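Local coordinates for pngf-ii (Elizabethkingia meningoseptica, PDB 4R4X), which probably removes N-linked glycans from glycoproteins and glycopeptides, as a bacterial peptide:N-glycosidase of the PNGase F family, at residues L380-T385 against V406-F410; I297-R301 against N529-V533; I308-N312 against H323-P327; E235-N241 against G357-E363; E84-T88 against K100-T104. All coordinates share one frame. Where two conformers were deposited one is given. Numbering follows the deposited sequence.

In the fold
From the N terminus, contact 5 comes first. It closes the hairpin of strands 86-94 and 97-106 in the N-terminal domain, its centre more than 50 Å from those of the others. Contact 4 pairs 235-241 with 357-363 in a four-stranded sheet. Contact 3 is nested inside the loops closed by contact 4 and by contact 2, and touches contact 4 through I308 O and S240 N. Contact 2 crosses contact 4 along the chain, since 297-301 lies inside that loop and 529-533 near the C terminus. It brings the N-terminal and C-terminal PNGase F regions together. Contact 1 is nested inside contact 2 and touches it, because strands 378-384 and 527-537 are neighbours.

Contact 1: residues L380-T385 against V406-F410; sequences LPVFNT and VEVDF
This contact is face-to-face packing of two beta sheets, as in the jelly-roll sandwiches of the PNGase F family. Strand 378-384 lies beside 527-537 in one sheet; strand 406-412 belongs to another, next to 507-514. The strand axes run nearly antiparallel at 156° and come within 7.5 Å, too far for backbone pairing. V382 lies nearest V408, CA to CA 6.8 Å. L380 (t, p) sets CD2 4.2 Å from CB of F410. V382 has chi1 m and breaks the extended backbone with phi/psi of -107/-36. With F383 it faces G532 in a classic beta bulge. Both residues can therefore point toward the second strand. V382 CG1 lies over one face of the F410 ring, 4.1 Å from CD1. F383 (chi1 p) places CB 4.0 Å from both V406 CG1 and V408 CG2. N384 points away. At T385 the hydroxyl turns to the backbone of W528 and V530. Its methyl CG2 meets V406 CG2 at 3.7 Å.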
# COMPACT_ATOMS: atom_id res chain seq x y z
N LEU A 380 -1.83 4.87 21.45
CA LEU A 380 -1.63 6.13 22.17
C LEU A 380 -0.30 6.75 21.77
O LEU A 380 0.76 6.18 22.09
CB LEU A 380 -1.59 5.90 23.68
CG LEU A 380 -1.48 7.16 24.54
CD1 LEU A 380 -2.71 8.02 24.38
CD2 LEU A 380 -1.29 6.82 26.00
N PRO A 381 -0.33 7.91 21.10
CA PRO A 381 0.91 8.63 20.76
C PRO A 381 1.50 9.26 22.02
O PRO A 381 0.81 10.03 22.68
CB PRO A 381 0.44 9.73 19.81
CG PRO A 381 -1.00 9.95 20.13
CD PRO A 381 -1.53 8.61 20.61
N VAL A 382 2.74 8.92 22.36
CA VAL A 382 3.34 9.36 23.63
C VAL A 382 4.39 10.44 23.44
O VAL A 382 4.48 11.35 24.24
CB VAL A 382 3.87 8.18 24.46
CG1 VAL A 382 2.72 7.34 24.99
CG2 VAL A 382 4.80 7.29 23.66
N PHE A 383 5.16 10.38 22.35
CA PHE A 383 6.09 11.45 22.04
C PHE A 383 6.38 11.51 20.56
O PHE A 383 6.19 10.54 19.82
CB PHE A 383 7.41 11.33 22.82
CG PHE A 383 8.15 10.05 22.59
CD1 PHE A 383 9.09 9.94 21.59
CD2 PHE A 383 7.98 8.97 23.45
CE1 PHE A 383 9.78 8.76 21.38
CE2 PHE A 383 8.67 7.78 23.27
CZ PHE A 383 9.57 7.68 22.23
N ASN A 384 6.83 12.68 20.14
CA ASN A 384 7.32 12.90 18.78
C ASN A 384 8.20 14.14 18.78
O ASN A 384 7.70 15.26 18.96
CB ASN A 384 6.15 13.09 17.82
CG ASN A 384 6.58 12.96 16.37
OD1 ASN A 384 7.73 13.19 16.00
ND2 ASN A 384 5.64 12.54 15.53
N THR A 385 9.50 13.93 18.62
CA THR A 385 10.44 15.03 18.60
C THR A 385 10.67 15.60 17.22
O THR A 385 11.29 16.63 17.10
CB THR A 385 11.82 14.65 19.18
OG1 THR A 385 12.51 13.76 18.29
CG2 THR A 385 11.66 14.00 20.58
N VAL A 406 13.97 12.47 26.68
CA VAL A 406 12.54 12.68 26.54
C VAL A 406 11.85 11.76 27.55
O VAL A 406 12.03 10.56 27.52
CB VAL A 406 12.02 12.32 25.12
CG1 VAL A 406 10.51 12.24 25.14
CG2 VAL A 406 12.48 13.36 24.12
N GLU A 407 11.04 12.32 28.42
CA GLU A 407 10.39 11.56 29.48
C GLU A 407 8.94 11.95 29.46
O GLU A 407 8.63 13.15 29.46
CB GLU A 407 11.04 11.89 30.83
CG GLU A 407 10.38 11.22 32.02
CD GLU A 407 11.28 11.26 33.25
OE1 GLU A 407 11.40 10.21 33.92
OE2 GLU A 407 11.90 12.31 33.50
N VAL A 408 8.07 10.95 29.39
CA VAL A 408 6.63 11.16 29.29
C VAL A 408 5.90 10.28 30.33
O VAL A 408 6.26 9.12 30.50
CB VAL A 408 6.14 10.78 27.87
CG1 VAL A 408 4.71 11.24 27.63
CG2 VAL A 408 7.07 11.35 26.82
N ASP A 409 4.89 10.84 30.98
CA ASP A 409 4.03 10.16 31.93
C ASP A 409 2.66 10.07 31.23
O ASP A 409 2.26 11.02 30.58
CB ASP A 409 3.93 11.02 33.23
CG ASP A 409 3.16 10.35 34.36
OD1 ASP A 409 3.20 9.10 34.47
OD2 ASP A 409 2.53 11.07 35.19
N PHE A 410 1.97 8.94 31.39
CA PHE A 410 0.62 8.74 30.84
C PHE A 410 -0.17 7.79 31.74
O PHE A 410 0.40 7.05 32.56
CB PHE A 410 0.67 8.18 29.42
CG PHE A 410 1.48 6.93 29.29
CD1 PHE A 410 2.85 6.99 29.09
CD2 PHE A 410 0.87 5.68 29.41
CE1 PHE A 410 3.60 5.84 28.99
CE2 PHE A 410 1.62 4.53 29.32
CZ PHE A 410 2.99 4.62 29.11

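Contact 2: residues I297-R301 against N529-V533; sequences IELMR and NVSGV
A buried two-bond Arg-Glu salt bridge across a strand corner organises this contact and ties 297-301 to strand 527-537 through a backbone carbonyl and a serine. R301 NH2 meets E298 OE1 at 2.8 Å, and R301 NE meets E298 OE2 at 2.9 Å. S531 OG donates to E298 OE1 at 2.6 Å. R301 NH1 donates to N529 O at 2.8 Å, and R301 NH2 adds a weak bond of 3.1 Å to the same N529 O. A water accepts from E298 N at 2.9 Å and donates to S531 OG at 3.0 Å.

E298 is m, t; R301 is t with chi2 near 106° and chi3 p; S531 is p. N529 (chi1 m) lays CB over one face of the guanidinium, 3.5 Å from R301 NH1. Further out, I297 CG1 packs on V533 CG2 at 4.1 Å. The nearest CA pairs are E298 with S531 at 7.3 Å and I297 with V533 at 7.5 Å. The 529-533 backbone is extended. The first segment turns a corner at L299 (phi/psi -66/-41), where L299 and M300, a selenomethionine, form a classic bulge facing V251.

The corner separates two short strands. R301 leads on to strand 493-504, pairing with T494. I297 and E298 pack beside strand 378-384, on P381 and N384, and E298 touches I424 of strand 416-428.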
# COMPACT_ATOMS: atom_id res chain seq x y z
N ILE A 297 1.25 11.70 14.94
CA ILE A 297 1.71 10.35 14.61
C ILE A 297 2.31 10.35 13.22
O ILE A 297 1.66 10.81 12.24
CB ILE A 297 0.55 9.36 14.71
CG1 ILE A 297 0.17 9.20 16.19
CG2 ILE A 297 0.85 7.99 14.08
CD1 ILE A 297 -1.05 8.36 16.39
N GLU A 298 3.53 9.81 13.13
CA GLU A 298 4.20 9.57 11.84
C GLU A 298 3.70 8.27 11.21
O GLU A 298 3.98 7.17 11.73
CB GLU A 298 5.71 9.44 12.04
CG GLU A 298 6.33 10.63 12.68
CD GLU A 298 7.82 10.49 12.89
OE1 GLU A 298 8.28 9.43 13.40
OE2 GLU A 298 8.54 11.44 12.56
N LEU A 299 2.93 8.36 10.13
CA LEU A 299 2.59 7.13 9.39
C LEU A 299 3.83 6.51 8.76
O LEU A 299 4.00 5.30 8.78
CB LEU A 299 1.56 7.39 8.29
CG LEU A 299 0.20 7.95 8.69
CD1 LEU A 299 -0.74 7.89 7.47
CD2 LEU A 299 -0.39 7.16 9.86
N MSE A 300 4.70 7.36 8.22
CA MSE A 300 5.88 6.93 7.44
C MSE A 300 6.92 8.02 7.54
O MSE A 300 6.64 9.16 7.19
CB MSE A 300 5.52 6.72 5.95
CG MSE A 300 6.72 6.40 5.05
SE MSE A 300 6.47 7.03 3.19
CE MSE A 300 4.57 6.55 2.94
N ARG A 301 8.12 7.68 8.02
CA ARG A 301 9.26 8.58 8.00
C ARG A 301 10.11 8.18 6.81
O ARG A 301 10.44 6.99 6.64
CB ARG A 301 10.06 8.48 9.32
CG ARG A 301 11.41 9.20 9.32
CD ARG A 301 11.48 10.48 10.12
NE ARG A 301 10.98 10.36 11.49
CZ ARG A 301 11.66 10.03 12.59
NH1 ARG A 301 12.96 9.74 12.56
NH2 ARG A 301 11.02 9.95 13.75
N ASN A 529 15.44 12.80 15.66
CA ASN A 529 14.02 12.73 15.35
C ASN A 529 13.49 11.38 15.82
O ASN A 529 13.78 10.35 15.19
CB ASN A 529 13.79 12.87 13.85
CG ASN A 529 14.01 14.26 13.33
OD1 ASN A 529 13.61 15.25 13.93
ND2 ASN A 529 14.58 14.34 12.15
N VAL A 530 12.73 11.39 16.92
CA VAL A 530 12.22 10.16 17.50
C VAL A 530 10.72 10.27 17.76
O VAL A 530 10.21 11.29 18.29
CB VAL A 530 13.00 9.72 18.77
CG1 VAL A 530 14.51 9.74 18.52
CG2 VAL A 530 12.69 10.61 19.95
N SER A 531 9.99 9.25 17.34
CA SER A 531 8.58 9.13 17.72
C SER A 531 8.27 7.78 18.34
O SER A 531 8.88 6.74 18.03
CB SER A 531 7.66 9.43 16.53
OG SER A 531 7.60 8.34 15.66
N GLY A 532 7.29 7.82 19.24
CA GLY A 532 6.86 6.66 19.98
C GLY A 532 5.36 6.61 20.12
O GLY A 532 4.74 7.57 20.57
N VAL A 533 4.78 5.51 19.66
CA VAL A 533 3.38 5.26 19.80
C VAL A 533 3.23 3.98 20.61
O VAL A 533 3.84 2.96 20.29
CB VAL A 533 2.71 5.11 18.42
CG1 VAL A 533 1.26 4.75 18.56
CG2 VAL A 533 2.84 6.42 17.65
O HOH W 1 4.58 8.51 15.55

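Contact 3: residues I308-N312 against H323-P327; sequences IGHFN and HNNTP
Segment 308-312 is loop, with a type I beta turn from G309 to N312 closed by N312 N to G309 O at 3.2 Å. Segment 323-327 is loop that enters a strand at T326. The segments come nearest at G309 and N324, CA to CA 4.9 Å. G309 has phi/psi of 90/-70, where a CB would jam against the preceding carbonyl and sit tightly against N324 O.

N312 (chi1 m) uses both ends of its amide. OD1 accepts from G309 N at 2.9 Å. ND2 donates to H323 O at 2.9 Å. I308, with chi1 and chi2 both t, lies along the second backbone. Its CG1 is 3.2 Å from H323 O, its CD1 4.1 Å from H323 CB and 3.6 Å from N325 C, and its CG2 3.7 Å from T326 OG1. The T326 hydroxyl is bonded to Q238.

The contact closes the base of the irregular loop joining strands 297-303 and 326-331. I308 and T326 also hydrogen-bond by backbone to strand 231-240, at S240 and Q238, so the excursion between them starts and finishes side by side. One asparagine amide holds both the turn and the H323 carbonyl; I308 adds van der Waals contact with the 323-325 backbone.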
# COMPACT_ATOMS: atom_id res chain seq x y z
N ILE A 308 16.15 13.89 -7.46
CA ILE A 308 15.63 12.96 -8.45
C ILE A 308 14.61 13.58 -9.41
O ILE A 308 13.72 14.35 -9.02
CB ILE A 308 15.02 11.70 -7.81
CG1 ILE A 308 14.91 10.58 -8.85
CG2 ILE A 308 13.66 12.01 -7.18
CD1 ILE A 308 14.54 9.25 -8.25
N GLY A 309 14.78 13.25 -10.68
CA GLY A 309 13.92 13.75 -11.72
C GLY A 309 14.48 15.04 -12.26
O GLY A 309 15.02 15.06 -13.37
N HIS A 310 14.42 16.09 -11.44
CA HIS A 310 14.85 17.42 -11.88
C HIS A 310 16.29 17.47 -12.38
O HIS A 310 16.58 18.09 -13.41
CB HIS A 310 14.67 18.44 -10.77
CG HIS A 310 14.92 19.85 -11.21
ND1 HIS A 310 13.96 20.62 -11.83
CD2 HIS A 310 16.03 20.63 -11.13
CE1 HIS A 310 14.46 21.81 -12.12
NE2 HIS A 310 15.71 21.84 -11.68
N PHE A 311 17.20 16.83 -11.65
CA PHE A 311 18.59 16.86 -12.02
C PHE A 311 19.06 15.72 -12.95
O PHE A 311 20.24 15.66 -13.25
CB PHE A 311 19.43 16.87 -10.73
CG PHE A 311 19.31 18.16 -9.97
CD1 PHE A 311 18.27 18.38 -9.10
CD2 PHE A 311 20.24 19.17 -10.15
CE1 PHE A 311 18.15 19.59 -8.42
CE2 PHE A 311 20.14 20.39 -9.48
CZ PHE A 311 19.08 20.59 -8.60
N ASN A 312 18.18 14.84 -13.41
CA ASN A 312 18.60 13.64 -14.16
C ASN A 312 19.36 13.96 -15.45
O ASN A 312 20.40 13.36 -15.71
CB ASN A 312 17.41 12.76 -14.54
CG ASN A 312 16.80 12.05 -13.34
OD1 ASN A 312 17.11 12.36 -12.21
ND2 ASN A 312 15.92 11.12 -13.61
N HIS A 323 16.86 6.94 -11.93
CA HIS A 323 15.43 6.70 -11.87
C HIS A 323 14.67 8.01 -11.94
O HIS A 323 15.23 9.07 -11.70
CB HIS A 323 15.06 5.96 -10.59
CG HIS A 323 15.69 4.62 -10.48
ND1 HIS A 323 15.65 3.69 -11.50
CD2 HIS A 323 16.40 4.06 -9.48
CE1 HIS A 323 16.29 2.60 -11.11
NE2 HIS A 323 16.73 2.79 -9.88
N ASN A 324 13.39 7.91 -12.27
CA ASN A 324 12.54 9.10 -12.50
C ASN A 324 11.85 9.66 -11.28
O ASN A 324 11.58 10.88 -11.21
CB ASN A 324 11.52 8.76 -13.59
CG ASN A 324 12.19 8.55 -14.95
OD1 ASN A 324 13.17 9.22 -15.25
ND2 ASN A 324 11.69 7.63 -15.74
N ASN A 325 11.54 8.80 -10.33
CA ASN A 325 10.90 9.22 -9.09
C ASN A 325 11.10 8.14 -8.01
O ASN A 325 11.59 7.05 -8.31
CB ASN A 325 9.42 9.53 -9.31
CG ASN A 325 8.65 8.32 -9.82
OD1 ASN A 325 8.52 7.33 -9.13
ND2 ASN A 325 8.17 8.40 -11.05
N THR A 326 10.75 8.48 -6.77
CA THR A 326 10.98 7.61 -5.64
C THR A 326 9.66 7.16 -5.08
O THR A 326 8.84 8.01 -4.75
CB THR A 326 11.69 8.31 -4.48
OG1 THR A 326 12.62 9.26 -4.99
CG2 THR A 326 12.37 7.27 -3.60
N PRO A 327 9.45 5.84 -4.98
CA PRO A 327 8.28 5.32 -4.31
C PRO A 327 8.60 4.88 -2.89
O PRO A 327 9.68 4.33 -2.63
CB PRO A 327 7.95 4.11 -5.15
CG PRO A 327 9.30 3.59 -5.58
CD PRO A 327 10.23 4.76 -5.61

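Contact 4: residues E235-N241 against G357-E363; sequences ELKQKSN and GHQISLE
Strands 235-240 and 358-363 form an antiparallel pair at 171°, their axes approaching to 4.7 Å. E235-E363, K237-S361 and K239-Q359 are hydrogen-bonded pairs; L236-L362, Q238-I360 and S240-H358 are non-hydrogen-bonded. E235 N to E363 O is 2.9 Å and E363 N to E235 O 3.0 Å. K237 N to S361 O and S361 N to K237 O are both 3.0 Å. K239 N to Q359 O is 3.0 Å and Q359 N to K239 O 2.9 Å. N241 N to G357 O, 2.8 Å, extends the ladder.

Q238 (t, m) NE2 donates to H358 (chi1 m) ND1 at 3.1 Å; H358 NE2 bonds to D243 and Q238 OE1 to T326. S240 OG bonds to D243 and G242, S361 OG to N193. N241 ND2 donates to Q359 OE1 at 3.2 Å. A water bridges E235 OE2 and E363 OE1, 2.7 Å from each. L236 CD1 meets I360 CD1 at 3.6 Å, on the face shared with Q238 and L362.

Strands 326-331 and 186-196 flank the pair.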
# COMPACT_ATOMS: atom_id res chain seq x y z
N GLU A 235 1.06 4.81 0.59
CA GLU A 235 2.00 4.91 -0.54
C GLU A 235 2.21 6.34 -1.02
O GLU A 235 1.27 7.06 -1.36
CB GLU A 235 1.55 4.05 -1.71
CG GLU A 235 2.60 3.96 -2.84
CD GLU A 235 2.23 2.91 -3.89
OE1 GLU A 235 3.11 2.16 -4.34
OE2 GLU A 235 1.05 2.85 -4.28
N LEU A 236 3.49 6.73 -1.08
CA LEU A 236 3.89 8.06 -1.50
C LEU A 236 4.84 7.93 -2.68
O LEU A 236 5.70 7.02 -2.70
CB LEU A 236 4.59 8.79 -0.34
CG LEU A 236 5.00 10.23 -0.69
CD1 LEU A 236 4.66 11.21 0.42
CD2 LEU A 236 6.46 10.32 -1.05
N LYS A 237 4.69 8.82 -3.66
CA LYS A 237 5.61 8.90 -4.79
C LYS A 237 6.16 10.31 -4.79
O LYS A 237 5.44 11.26 -4.52
CB LYS A 237 4.89 8.63 -6.12
CG LYS A 237 4.11 7.34 -6.23
CD LYS A 237 4.96 6.09 -6.10
CE LYS A 237 4.11 4.83 -6.26
NZ LYS A 237 3.54 4.72 -7.63
N GLN A 238 7.45 10.47 -5.05
CA GLN A 238 8.12 11.77 -4.90
C GLN A 238 9.11 12.01 -6.02
O GLN A 238 9.69 11.07 -6.53
CB GLN A 238 8.86 11.80 -3.55
CG GLN A 238 9.77 12.99 -3.30
CD GLN A 238 11.19 12.83 -3.84
OE1 GLN A 238 11.69 11.72 -4.01
NE2 GLN A 238 11.84 13.94 -4.10
N LYS A 239 9.28 13.27 -6.39
CA LYS A 239 10.43 13.72 -7.17
C LYS A 239 10.77 15.16 -6.83
O LYS A 239 9.95 15.87 -6.23
CB LYS A 239 10.16 13.61 -8.66
CG LYS A 239 9.22 14.67 -9.21
CD LYS A 239 8.95 14.39 -10.68
CE LYS A 239 7.82 15.23 -11.24
NZ LYS A 239 8.32 16.53 -11.76
N SER A 240 11.97 15.57 -7.20
CA SER A 240 12.41 16.95 -7.08
C SER A 240 11.85 17.78 -8.22
O SER A 240 11.84 17.34 -9.37
CB SER A 240 13.94 17.07 -7.10
OG SER A 240 14.35 18.44 -7.14
N ASN A 241 11.39 18.99 -7.87
CA ASN A 241 11.07 20.05 -8.82
C ASN A 241 12.07 21.20 -8.72
O ASN A 241 11.72 22.35 -9.01
CB ASN A 241 9.67 20.63 -8.53
CG ASN A 241 8.54 19.78 -9.08
OD1 ASN A 241 8.74 18.72 -9.67
ND2 ASN A 241 7.34 20.26 -8.90
N GLY A 357 11.20 23.08 -5.09
CA GLY A 357 10.89 22.08 -4.08
C GLY A 357 10.72 20.69 -4.65
O GLY A 357 11.61 20.19 -5.34
N HIS A 358 9.59 20.07 -4.31
CA HIS A 358 9.29 18.68 -4.60
C HIS A 358 7.85 18.57 -5.05
O HIS A 358 7.05 19.46 -4.81
CB HIS A 358 9.44 17.81 -3.34
CG HIS A 358 10.81 17.86 -2.76
ND1 HIS A 358 11.71 16.84 -2.91
CD2 HIS A 358 11.45 18.84 -2.07
CE1 HIS A 358 12.84 17.17 -2.31
NE2 HIS A 358 12.71 18.38 -1.81
N GLN A 359 7.54 17.46 -5.72
CA GLN A 359 6.17 17.10 -6.07
C GLN A 359 5.91 15.70 -5.52
O GLN A 359 6.75 14.80 -5.70
CB GLN A 359 6.06 17.07 -7.59
CG GLN A 359 4.67 17.05 -8.10
CD GLN A 359 4.71 17.29 -9.59
OE1 GLN A 359 4.99 18.39 -10.03
NE2 GLN A 359 4.51 16.24 -10.36
N ILE A 360 4.78 15.51 -4.84
CA ILE A 360 4.37 14.18 -4.40
C ILE A 360 2.94 13.80 -4.77
O ILE A 360 2.09 14.66 -5.11
CB ILE A 360 4.52 14.00 -2.86
CG1 ILE A 360 3.40 14.73 -2.13
CG2 ILE A 360 5.88 14.48 -2.40
CD1 ILE A 360 3.25 14.38 -0.68
N SER A 361 2.70 12.49 -4.71
CA SER A 361 1.38 11.89 -4.66
C SER A 361 1.33 11.01 -3.42
O SER A 361 2.35 10.51 -2.98
CB SER A 361 1.10 11.06 -5.92
OG SER A 361 1.14 11.93 -7.07
N LEU A 362 0.13 10.85 -2.87
CA LEU A 362 -0.07 10.08 -1.66
C LEU A 362 -1.46 9.46 -1.62
O LEU A 362 -2.47 10.16 -1.90
CB LEU A 362 0.10 10.98 -0.45
CG LEU A 362 -0.15 10.37 0.92
CD1 LEU A 362 0.97 9.38 1.21
CD2 LEU A 362 -0.20 11.47 1.97
N GLU A 363 -1.53 8.18 -1.25
CA GLU A 363 -2.79 7.49 -1.04
C GLU A 363 -2.65 6.45 0.08
O GLU A 363 -1.53 6.05 0.44
CB GLU A 363 -3.29 6.84 -2.35
CG GLU A 363 -2.44 5.67 -2.84
CD GLU A 363 -2.85 5.14 -4.21
OE1 GLU A 363 -2.81 3.90 -4.41
OE2 GLU A 363 -3.23 5.94 -5.09
O HOH W 2 -1.28 2.14 -3.01

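Contact 5: residues E84-T88 against K100-T104; sequences EFKPT and KKAVT
T88, F85 and V103 bury the most surface here. T88 (chi1 p) donates OG1 to K101 O at 2.9 Å. Its backbone adds only a weak bond, T88 N to K101 O at 3.4 Å. One water accepts from T88 N at 3.2 Å and donates to K101 O at 2.7 Å. Two more waters link T88 O to K100 NZ. The methyl T88 CG2 packs on V103 CG2 at 3.8 Å.

V103 (chi1 t) pairs with K86 through two backbone bonds, K86 N to V103 O at 2.7 Å and V103 N to K86 O at 2.9 Å. P87 faces A102 in the next, non-hydrogen-bonded pair.

F85 (chi1 m, chi2 -83°) turns its ring face to T104. T104 CB lies 3.8 Å from the ring centroid, a CH-pi contact, and F85 CD1 is 4.0 Å from A102 CB. T104 OG1 donates to E84 O at 2.6 Å. The strand axes are 4.9 Å apart at 148°. This is the open end of an antiparallel beta hairpin, strands 86-94 and 97-106, in the large mixed sheet of the N-terminal domain.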
# COMPACT_ATOMS: atom_id res chain seq x y z
N GLU A 84 -2.72 -21.90 -31.81
CA GLU A 84 -2.01 -22.88 -32.64
C GLU A 84 -2.25 -24.28 -32.11
O GLU A 84 -1.80 -24.59 -31.01
CB GLU A 84 -0.51 -22.62 -32.59
CG GLU A 84 -0.03 -21.46 -33.42
CD GLU A 84 1.49 -21.42 -33.50
OE1 GLU A 84 2.14 -21.02 -32.51
OE2 GLU A 84 2.03 -21.79 -34.56
N PHE A 85 -2.92 -25.11 -32.89
CA PHE A 85 -3.18 -26.50 -32.54
C PHE A 85 -2.48 -27.50 -33.46
O PHE A 85 -2.36 -27.26 -34.66
CB PHE A 85 -4.69 -26.76 -32.53
CG PHE A 85 -5.36 -26.25 -31.30
CD1 PHE A 85 -5.36 -26.99 -30.13
CD2 PHE A 85 -5.95 -24.99 -31.29
CE1 PHE A 85 -5.95 -26.50 -28.97
CE2 PHE A 85 -6.54 -24.49 -30.13
CZ PHE A 85 -6.53 -25.25 -28.98
N LYS A 86 -2.00 -28.59 -32.88
CA LYS A 86 -1.47 -29.72 -33.64
C LYS A 86 -2.55 -30.80 -33.69
O LYS A 86 -3.15 -31.12 -32.65
CB LYS A 86 -0.21 -30.30 -32.98
CG LYS A 86 0.92 -29.32 -32.69
CD LYS A 86 1.79 -29.03 -33.92
CE LYS A 86 1.31 -27.82 -34.72
NZ LYS A 86 1.42 -26.54 -33.97
N PRO A 87 -2.81 -31.36 -34.88
CA PRO A 87 -3.81 -32.43 -34.98
C PRO A 87 -3.28 -33.75 -34.42
O PRO A 87 -2.06 -33.95 -34.33
CB PRO A 87 -4.09 -32.51 -36.50
CG PRO A 87 -2.83 -32.02 -37.16
CD PRO A 87 -2.20 -31.04 -36.19
N THR A 88 -4.20 -34.61 -33.99
CA THR A 88 -3.87 -36.00 -33.69
C THR A 88 -4.90 -36.89 -34.39
O THR A 88 -5.92 -36.42 -34.90
CB THR A 88 -3.92 -36.34 -32.18
OG1 THR A 88 -5.27 -36.54 -31.75
CG2 THR A 88 -3.25 -35.25 -31.34
N LYS A 100 -12.76 -35.33 -31.69
CA LYS A 100 -11.38 -35.40 -32.15
C LYS A 100 -10.54 -34.69 -31.12
O LYS A 100 -10.99 -33.76 -30.45
CB LYS A 100 -11.21 -34.69 -33.49
CG LYS A 100 -11.85 -35.40 -34.67
CD LYS A 100 -11.86 -34.58 -35.95
CE LYS A 100 -10.48 -34.26 -36.48
NZ LYS A 100 -9.61 -35.46 -36.67
N LYS A 101 -9.31 -35.14 -30.96
CA LYS A 101 -8.39 -34.51 -30.08
C LYS A 101 -7.37 -33.71 -30.85
O LYS A 101 -6.86 -34.16 -31.88
CB LYS A 101 -7.66 -35.54 -29.24
CG LYS A 101 -6.91 -34.91 -28.09
CD LYS A 101 -6.06 -35.94 -27.35
CE LYS A 101 -4.60 -35.86 -27.76
NZ LYS A 101 -3.76 -36.73 -26.90
N ALA A 102 -7.07 -32.52 -30.33
CA ALA A 102 -5.96 -31.70 -30.82
C ALA A 102 -5.20 -31.22 -29.61
O ALA A 102 -5.71 -31.26 -28.48
CB ALA A 102 -6.48 -30.52 -31.61
N VAL A 103 -3.96 -30.78 -29.85
CA VAL A 103 -3.06 -30.40 -28.76
C VAL A 103 -2.51 -29.01 -29.01
O VAL A 103 -2.17 -28.65 -30.14
CB VAL A 103 -1.87 -31.37 -28.64
CG1 VAL A 103 -1.02 -31.01 -27.42
CG2 VAL A 103 -2.35 -32.80 -28.53
N THR A 104 -2.45 -28.21 -27.94
CA THR A 104 -1.79 -26.91 -27.99
C THR A 104 -0.88 -26.72 -26.79
O THR A 104 -0.94 -27.48 -25.81
CB THR A 104 -2.79 -25.73 -28.08
OG1 THR A 104 -2.07 -24.53 -28.40
CG2 THR A 104 -3.59 -25.53 -26.77
O HOH W 3 -8.65 -36.91 -34.41
O HOH W 4 -7.07 -33.36 -34.43
O HOH W 5 -7.04 -34.38 -37.00